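Local structure of appr-1-p processing domain protein (Thermus aquaticus Y51MC23, 5M31) at residues L106-V110 with R141-L146; N86-K90 with Y101-L106. The protein belongs to the macro domain family, compact proteins in which a central mixed beta-sheet is flanked by helices. All coordinates share one frame; numbering follows the deposited sequence.

Contact 1. Residues L106-V110 with R141-L146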
loop_
_atom_site.group_PDB
_atom_site.type_symbol
_atom_site.label_atom_id
_atom_site.label_comp_id
_atom_site.label_asym_id
_atom_site.label_seq_id
_atom_site.Cartn_x
_atom_site.Cartn_y
_atom_site.Cartn_z
ATOM N N LEU A 106 6.246 -0.077 -6.123
ATOM C CA LEU A 106 7.029 -1.014 -5.275
ATOM C C LEU A 106 8.458 -0.464 -4.985
ATOM O O LEU A 106 8.983 -0.618 -3.874
ATOM C CB LEU A 106 7.144 -2.351 -5.963
ATOM C CG LEU A 106 5.932 -3.242 -5.776
ATOM C CD1 LEU A 106 6.005 -4.375 -6.768
ATOM C CD2 LEU A 106 5.879 -3.767 -4.336
ATOM N N LYS A 107 9.078 0.167 -5.985
ATOM C CA LYS A 107 10.331 0.857 -5.780
ATOM C C LYS A 107 10.158 1.907 -4.677
ATOM O O LYS A 107 11.016 2.026 -3.780
ATOM C CB LYS A 107 10.828 1.521 -7.080
ATOM C CG LYS A 107 11.267 0.550 -8.173
ATOM C CD LYS A 107 12.172 1.238 -9.193
ATOM C CE LYS A 107 13.036 0.241 -9.958
ATOM N NZ LYS A 107 12.306 -0.493 -11.028
ATOM N N ASP A 108 9.090 2.693 -4.730
ATOM C CA ASP A 108 8.932 3.720 -3.727
ATOM C C ASP A 108 8.560 3.152 -2.388
ATOM O O ASP A 108 8.819 3.749 -1.356
ATOM C CB ASP A 108 7.903 4.746 -4.131
ATOM C CG ASP A 108 8.124 6.078 -3.439
ATOM O OD1 ASP A 108 9.293 6.509 -3.345
ATOM O OD2 ASP A 108 7.175 6.634 -2.879
ATOM N N LEU A 109 7.921 1.999 -2.404
ATOM C CA LEU A 109 7.592 1.307 -1.141
ATOM C C LEU A 109 8.851 0.958 -0.372
ATOM O O LEU A 109 8.943 1.198 0.849
ATOM C CB LEU A 109 6.792 0.074 -1.446
ATOM C CG LEU A 109 6.336 -0.762 -0.236
ATOM C CD1 LEU A 109 5.559 0.084 0.733
ATOM C CD2 LEU A 109 5.493 -1.894 -0.764
ATOM N N VAL A 110 9.831 0.424 -1.065
ATOM C CA VAL A 110 11.123 0.147 -0.483
ATOM C C VAL A 110 11.718 1.434 0.070
ATOM O O VAL A 110 12.146 1.473 1.258
ATOM C CB VAL A 110 12.077 -0.489 -1.475
ATOM C CG1 VAL A 110 13.519 -0.522 -0.966
ATOM C CG2 VAL A 110 11.571 -1.886 -1.794
ATOM N N ARG A 141 6.839 -9.529 -8.873
ATOM C CA ARG A 141 7.390 -8.194 -8.682
ATOM C C ARG A 141 7.489 -7.827 -7.208
ATOM O O ARG A 141 8.421 -7.132 -6.797
ATOM C CB ARG A 141 6.547 -7.172 -9.422
ATOM C CG ARG A 141 6.756 -7.274 -10.924
ATOM C CD ARG A 141 5.619 -6.702 -11.707
ATOM N NE ARG A 141 5.892 -6.747 -13.154
ATOM C CZ ARG A 141 5.940 -7.862 -13.882
ATOM N NH1 ARG A 141 5.818 -9.064 -13.307
ATOM N NH2 ARG A 141 6.136 -7.781 -15.193
ATOM N N ILE A 142 6.514 -8.253 -6.415
ATOM C CA ILE A 142 6.586 -8.012 -4.964
ATOM C C ILE A 142 7.800 -8.745 -4.390
ATOM O O ILE A 142 8.587 -8.167 -3.641
ATOM C CB ILE A 142 5.313 -8.455 -4.258
ATOM C CG1 ILE A 142 4.133 -7.556 -4.664
ATOM C CG2 ILE A 142 5.510 -8.457 -2.747
ATOM C CD1 ILE A 142 2.780 -8.059 -4.187
ATOM N N GLN A 143 7.980 -9.988 -4.802
ATOM C CA GLN A 143 9.133 -10.792 -4.317
ATOM C C GLN A 143 10.449 -10.148 -4.674
ATOM O O GLN A 143 11.346 -10.016 -3.815
ATOM C CB GLN A 143 9.091 -12.215 -4.910
ATOM C CG GLN A 143 7.863 -12.974 -4.489
ATOM C CD GLN A 143 7.660 -14.309 -5.217
ATOM O OE1 GLN A 143 7.875 -14.422 -6.424
ATOM N NE2 GLN A 143 7.198 -15.309 -4.481
ATOM N N GLU A 144 10.576 -9.751 -5.927
ATOM C CA GLU A 144 11.783 -9.061 -6.394
ATOM C C GLU A 144 12.067 -7.809 -5.583
ATOM O O GLU A 144 13.216 -7.553 -5.184
ATOM C CB GLU A 144 11.630 -8.658 -7.839
ATOM C CG GLU A 144 11.818 -9.786 -8.819
ATOM C CD GLU A 144 12.118 -9.270 -10.212
ATOM O OE1 GLU A 144 13.235 -9.556 -10.711
ATOM O OE2 GLU A 144 11.257 -8.542 -10.783
ATOM N N ALA A 145 11.038 -6.994 -5.388
ATOM C CA ALA A 145 11.202 -5.735 -4.652
ATOM C C ALA A 145 11.474 -5.923 -3.154
ATOM O O ALA A 145 12.328 -5.241 -2.575
ATOM C CB ALA A 145 9.995 -4.828 -4.870
ATOM N N LEU A 146 10.783 -6.854 -2.523
ATOM C CA LEU A 146 10.622 -6.820 -1.062
ATOM C C LEU A 146 11.289 -7.982 -0.339
ATOM O O LEU A 146 11.105 -8.155 0.874
ATOM C CB LEU A 146 9.150 -6.800 -0.691
ATOM C CG LEU A 146 8.289 -5.658 -1.189
ATOM C CD1 LEU A 146 6.927 -5.716 -0.507
ATOM C CD2 LEU A 146 8.944 -4.308 -0.933
#
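Leu106 lies against a turn and a half of the facing helix, from Arg141 to Leu146, and buries more surface here than any other residue of the two segments. Its CB meets Ala145 CB at 3.9 Å, and the methyl Ala145 offers is small enough to let the backbones close to 6.3 Å between the CA atoms of this pair. With Leu106 CG beside its own backbone N (chi1 -82°), the two methyls are spread along the other helix: CD1 lies 3.7 Å from Arg141 O, while CD2 approaches Ile142 CG1 at 4.2 Å, the two side chains crossing at about a right angle. One turn later Val110 CG2 faces Ala145 O, 3.5 Å away, and Leu146 CD2, 3.7 Å away, both on the side of the other helix. On the side facing strand 120-123, where Leu109 also touches Ile121 and Leu146 touches Leu123, Leu109 CD2 meets Leu146 CD1 at 4.1 Å, again nearly at right angles.

The outer side is looser. Lys107 and Glu144 are exposed and meet nothing across the interface, and the Arg141 chain leads away from it to salt bridges with Glu137 and Glu103. No hydrogen bond joins the segments; the contact is van der Waals packing of aliphatic groups on one another and on two backbone carbonyls. The axes approach to 9.6 Å with N-to-C directions 30° apart, and both helices send leucines onto strand 120-123. That geometry, two roughly parallel helices side by side on one face of a largely parallel sheet, is characteristic of the layered alpha/beta macro domain fold.

Contact 2. Residues N86-K90 with Y101-L106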
loop_
_atom_site.group_PDB
_atom_site.type_symbol
_atom_site.label_atom_id
_atom_site.label_comp_id
_atom_site.label_asym_id
_atom_site.label_seq_id
_atom_site.Cartn_x
_atom_site.Cartn_y
_atom_site.Cartn_z
ATOM N N ASN A 86 -0.173 4.983 1.390
ATOM C CA ASN A 86 -1.226 5.117 0.379
ATOM C C ASN A 86 -0.507 5.014 -0.965
ATOM O O ASN A 86 0.187 5.925 -1.368
ATOM C CB ASN A 86 -2.015 6.403 0.542
ATOM C CG ASN A 86 -2.763 6.493 1.865
ATOM O OD1 ASN A 86 -3.835 5.890 2.047
ATOM N ND2 ASN A 86 -2.132 7.195 2.867
ATOM N N PHE A 87 -0.649 3.832 -1.565
ATOM C CA PHE A 87 0.139 3.365 -2.777
ATOM C C PHE A 87 -0.743 3.549 -4.003
ATOM O O PHE A 87 -1.696 2.819 -4.175
ATOM C CB PHE A 87 0.451 1.865 -2.517
ATOM C CG PHE A 87 1.319 1.194 -3.529
ATOM C CD1 PHE A 87 0.908 1.005 -4.828
ATOM C CD2 PHE A 87 2.469 0.567 -3.144
ATOM C CE1 PHE A 87 1.667 0.292 -5.742
ATOM C CE2 PHE A 87 3.223 -0.190 -4.034
ATOM C CZ PHE A 87 2.829 -0.309 -5.335
ATOM N N PRO A 88 -0.417 4.510 -4.859
ATOM C CA PRO A 88 -1.235 4.691 -6.046
ATOM C C PRO A 88 -1.056 3.539 -7.056
ATOM O O PRO A 88 0.058 3.208 -7.411
ATOM C CB PRO A 88 -0.713 6.040 -6.622
ATOM C CG PRO A 88 0.032 6.662 -5.516
ATOM C CD PRO A 88 0.600 5.560 -4.736
ATOM N N THR A 89 -2.147 2.957 -7.564
ATOM C CA THR A 89 -2.017 1.921 -8.565
ATOM C C THR A 89 -2.647 2.368 -9.850
ATOM O O THR A 89 -2.632 1.649 -10.803
ATOM C CB THR A 89 -2.724 0.628 -8.188
ATOM O OG1 THR A 89 -4.122 0.868 -8.045
ATOM C CG2 THR A 89 -2.221 0.065 -6.854
ATOM N N LYS A 90 -3.205 3.548 -9.821
ATOM C CA LYS A 90 -3.966 4.098 -10.973
ATOM C C LYS A 90 -4.200 5.599 -10.762
ATOM O O LYS A 90 -4.087 6.137 -9.614
ATOM C CB LYS A 90 -5.283 3.370 -11.073
ATOM C CG LYS A 90 -6.210 3.641 -9.886
ATOM C CD LYS A 90 -7.502 2.852 -9.936
ATOM C CE LYS A 90 -7.289 1.344 -9.800
ATOM N NZ LYS A 90 -8.604 0.679 -10.031
ATOM N N TYR A 101 2.508 1.033 -12.938
ATOM C CA TYR A 101 2.290 1.868 -11.809
ATOM C C TYR A 101 2.571 1.063 -10.524
ATOM O O TYR A 101 3.101 1.595 -9.554
ATOM C CB TYR A 101 0.869 2.394 -11.801
ATOM C CG TYR A 101 0.522 3.230 -13.022
ATOM C CD1 TYR A 101 1.496 3.679 -13.923
ATOM C CD2 TYR A 101 -0.796 3.597 -13.264
ATOM C CE1 TYR A 101 1.137 4.485 -15.009
ATOM C CE2 TYR A 101 -1.152 4.310 -14.382
ATOM C CZ TYR A 101 -0.174 4.807 -15.208
ATOM O OH TYR A 101 -0.581 5.555 -16.305
ATOM N N VAL A 102 2.260 -0.221 -10.542
ATOM C CA VAL A 102 2.599 -1.110 -9.392
ATOM C C VAL A 102 4.133 -1.234 -9.298
ATOM O O VAL A 102 4.714 -1.178 -8.193
ATOM C CB VAL A 102 1.897 -2.482 -9.561
ATOM C CG1 VAL A 102 2.415 -3.493 -8.528
ATOM C CG2 VAL A 102 0.401 -2.269 -9.418
ATOM N N GLU A 103 4.795 -1.367 -10.440
ATOM C CA GLU A 103 6.275 -1.500 -10.437
ATOM C C GLU A 103 6.927 -0.269 -9.846
ATOM O O GLU A 103 7.834 -0.385 -9.001
ATOM C CB GLU A 103 6.821 -1.752 -11.818
ATOM C CG GLU A 103 6.368 -3.082 -12.403
ATOM C CD GLU A 103 6.527 -3.181 -13.916
ATOM O OE1 GLU A 103 6.839 -2.151 -14.593
ATOM O OE2 GLU A 103 6.349 -4.316 -14.435
ATOM N N GLU A 104 6.496 0.911 -10.301
ATOM C CA GLU A 104 7.074 2.160 -9.811
ATOM C C GLU A 104 6.704 2.326 -8.328
ATOM O O GLU A 104 7.523 2.792 -7.533
ATOM C CB GLU A 104 6.565 3.330 -10.632
ATOM C CG GLU A 104 6.993 3.228 -12.080
ATOM C CD GLU A 104 6.769 4.497 -12.848
ATOM O OE1 GLU A 104 6.069 5.389 -12.313
ATOM O OE2 GLU A 104 7.273 4.592 -14.007
ATOM N N GLY A 105 5.476 1.937 -7.948
ATOM C CA GLY A 105 5.060 2.019 -6.558
ATOM C C GLY A 105 5.916 1.122 -5.644
ATOM O O GLY A 105 6.220 1.499 -4.476
ATOM N N LEU A 106 6.246 -0.077 -6.123
ATOM C CA LEU A 106 7.029 -1.014 -5.275
ATOM C C LEU A 106 8.458 -0.464 -4.985
ATOM O O LEU A 106 8.983 -0.618 -3.874
ATOM C CB LEU A 106 7.144 -2.351 -5.963
ATOM C CG LEU A 106 5.932 -3.242 -5.776
ATOM C CD1 LEU A 106 6.005 -4.375 -6.768
ATOM C CD2 LEU A 106 5.879 -3.767 -4.336
HETATM O O HOH W 1 2.678 3.927 -8.001
#
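Phe87 packs against the turn around Gly105 in a buried strand-on-helix contact, made inside the beta-alpha-beta crossover that runs from strand 83-88 through helix 99-116 to strand 120-123 of the macro domain. The short axes of strand 86-88 and helix 101-106 come within 8.5 Å, their directions 141° apart, as expected where the chain turns back over the sheet.

The ring carries most of the contact. Phe87 CG is anti to the backbone N (chi1 -175°), which extends the ring across the gap until Phe87 CZ is 3.4 Å from Gly105 CA. Gly105 has no side chain to hold the ring off, so the aromatic carbons rest almost directly on the helix backbone; Phe87 CE2 stands 3.4 Å from Gly105 C, obliquely to the ring. Val102 O is placed differently, near the ring plane at the edge, 3.5 Å from Phe87 CZ, while the same oxygen accepts the helix bond from Leu106 N. Phe87 CZ also makes an apolar contact with Leu106 CG, and the ring touches Val28 of the adjoining strand 26-31.

Farther along, the Tyr101 ring turns an edge to residues Thr89 and Lys90, with Thr89 O in its plane and 3.6 Å from Tyr101 CD2; the same carbon is near Lys90 CA. The methyls Thr89 CG2 and Val102 CG2 are 4.3 Å apart, a loose contact. The polar end of Thr89 is engaged elsewhere, by Ser97. No direct hydrogen bond crosses between the segments, but a single water spans them, donating to Pro88 O and to Tyr101 O at 2.8 Å each, the latter carbonyl also accepting from Gly105 N.

In the fold
Read from the N terminus, the chain first reaches contact 2, which folds helix 99-116 back on strand 83-88 and closes the short connection between residues 90 and 101. Contact 1 opens on the same helix and closes a longer excursion, from 110 to 141, that includes strand 120-123. The two loops follow in series, neither nesting nor crossing, and meet at Leu106, which belongs to both. Their centres are about 10 Å apart, and a salt bridge between Arg141 NE and Glu103 OE2 (2.8 Å) ties them directly. Helix 99-116 thus connects the strand 83-88 side of the sheet to helix 135-146.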